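Local coordinates for CRISPR protein (Archaeoglobus fulgidus, PDB 4MJK) that probably serves as a Cas5-family subunit of a type I-A CRISPR Cascade complex, the assembly that carries the CRISPR RNA, at residues G172-D177 against G257-G262. Sequence-based numbering, arbitrary orientation.
Sequences GLISTD and GEVVIG
Thr176 and Val259 meet where strand 174-176 passes over strand 258-262 at 101°, too steep for the two to pair as neighbours in one sheet. With OG1 anti to the backbone N (chi1 -174°), the threonine hydroxyl donates to Val259 O at 2.7 Å from above the carbonyl plane. OG1 in turn accepts from a water that takes the N-H of Ile261, so one small hydroxyl serves two peptide groups of an edge strand. A valine in place of this threonine would probably leave Val259 O without this donor and the water without its acceptor. A second water links Asp177 OD1 to Val259 N. Beside these polar links, branched aliphatic side chains, suited to strands, fill the crossing: Ile174 CD1 lies 4.0 Å from Val259 CG1 and equally far from Ile261 CD1, its chain oblique to both. Val259 CB lies 3.6 Å from Ser175 O, while Thr176 CG2 lies 4.2 Å from Ile261 CD1. Lys72 forms salt bridges with both Asp177 and Glu258, and its positive charge would offset the repulsion between these two nearby carboxylates. The crossing joins two antiparallel sheets at their edges: strand 174-176 pairs with 241-246, and strand 258-263 with 250-255, whose Ala252 touches Ile174 and Val259.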
loop_
_atom_site.group_PDB
_atom_site.type_symbol
_atom_site.label_atom_id
_atom_site.label_comp_id
_atom_site.label_asym_id
_atom_site.label_seq_id
_atom_site.Cartn_x
_atom_site.Cartn_y
_atom_site.Cartn_z
ATOM N N GLY A 172 37.882 0.793 11.662
ATOM C CA GLY A 172 38.633 0.537 10.444
ATOM C C GLY A 172 37.728 0.148 9.284
ATOM O O GLY A 172 36.574 0.586 9.211
ATOM N N LEU A 173 38.245 -0.675 8.379
ATOM C CA LEU A 173 37.513 -1.033 7.179
ATOM C C LEU A 173 36.608 -2.251 7.407
ATOM O O LEU A 173 37.047 -3.290 7.886
ATOM C CB LEU A 173 38.478 -1.287 6.025
ATOM C CG LEU A 173 37.823 -1.503 4.660
ATOM C CD1 LEU A 173 37.227 -0.191 4.120
ATOM C CD2 LEU A 173 38.833 -2.066 3.700
ATOM N N ILE A 174 35.330 -2.106 7.075
ATOM C CA ILE A 174 34.356 -3.170 7.277
ATOM C C ILE A 174 33.457 -3.242 6.060
ATOM O O ILE A 174 33.401 -2.303 5.273
ATOM C CB ILE A 174 33.479 -2.941 8.554
ATOM C CG1 ILE A 174 32.796 -1.575 8.527
ATOM C CG2 ILE A 174 34.303 -3.059 9.823
ATOM C CD1 ILE A 174 31.396 -1.590 7.947
ATOM N N SER A 175 32.763 -4.357 5.886
ATOM C CA SER A 175 31.711 -4.406 4.873
ATOM C C SER A 175 30.352 -4.443 5.583
ATOM O O SER A 175 30.228 -5.019 6.662
ATOM C CB SER A 175 31.879 -5.614 3.962
ATOM O OG SER A 175 31.809 -6.800 4.727
ATOM N N THR A 176 29.347 -3.805 4.996
ATOM C CA THR A 176 28.015 -3.760 5.610
ATOM C C THR A 176 26.955 -3.781 4.532
ATOM O O THR A 176 27.172 -3.277 3.433
ATOM C CB THR A 176 27.805 -2.524 6.550
ATOM O OG1 THR A 176 26.531 -2.621 7.212
ATOM C CG2 THR A 176 27.856 -1.207 5.777
ATOM N N ASP A 177 25.830 -4.415 4.831
ATOM C CA ASP A 177 24.671 -4.339 3.959
ATOM C C ASP A 177 23.498 -3.685 4.697
ATOM O O ASP A 177 22.362 -3.745 4.239
ATOM C CB ASP A 177 24.305 -5.710 3.355
ATOM C CG ASP A 177 24.080 -6.780 4.393
ATOM O OD1 ASP A 177 23.900 -6.461 5.572
ATOM O OD2 ASP A 177 24.056 -7.969 4.024
ATOM N N GLY A 257 27.818 -12.495 10.729
ATOM C CA GLY A 257 27.999 -11.749 9.496
ATOM C C GLY A 257 27.318 -10.386 9.467
ATOM O O GLY A 257 27.549 -9.600 8.553
ATOM N N GLU A 258 26.478 -10.100 10.456
ATOM C CA GLU A 258 25.706 -8.859 10.449
ATOM C C GLU A 258 26.538 -7.728 11.031
ATOM O O GLU A 258 27.032 -7.826 12.159
ATOM C CB GLU A 258 24.426 -9.010 11.263
ATOM C CG GLU A 258 23.611 -10.285 10.974
ATOM C CD GLU A 258 23.055 -10.334 9.553
ATOM O OE1 GLU A 258 22.434 -9.344 9.107
ATOM O OE2 GLU A 258 23.237 -11.374 8.879
ATOM N N VAL A 259 26.687 -6.655 10.266
ATOM C CA VAL A 259 27.470 -5.506 10.709
ATOM C C VAL A 259 26.675 -4.211 10.599
ATOM O O VAL A 259 26.135 -3.888 9.548
ATOM C CB VAL A 259 28.766 -5.352 9.890
ATOM C CG1 VAL A 259 29.610 -4.192 10.439
ATOM C CG2 VAL A 259 29.567 -6.650 9.905
ATOM N N VAL A 260 26.589 -3.464 11.688
ATOM C CA VAL A 260 25.928 -2.182 11.609
ATOM C C VAL A 260 26.823 -1.085 12.193
ATOM O O VAL A 260 27.529 -1.297 13.169
ATOM C CB VAL A 260 24.562 -2.207 12.310
ATOM C CG1 VAL A 260 24.724 -2.379 13.831
ATOM C CG2 VAL A 260 23.782 -0.958 11.964
ATOM N N ILE A 261 26.789 0.087 11.580
ATOM C CA ILE A 261 27.630 1.197 12.015
ATOM C C ILE A 261 26.850 2.097 12.964
ATOM O O ILE A 261 25.715 2.470 12.679
ATOM C CB ILE A 261 28.122 2.016 10.807
ATOM C CG1 ILE A 261 29.008 1.157 9.908
ATOM C CG2 ILE A 261 28.907 3.259 11.258
ATOM C CD1 ILE A 261 29.157 1.727 8.515
ATOM N N GLY A 262 27.455 2.436 14.099
ATOM C CA GLY A 262 26.821 3.336 15.046
ATOM C C GLY A 262 27.845 4.227 15.731
ATOM O O GLY A 262 28.954 4.407 15.234
HETATM O O HOH W 1 25.641 -0.122 8.840
HETATM O O HOH W 2 26.064 -6.703 7.259
#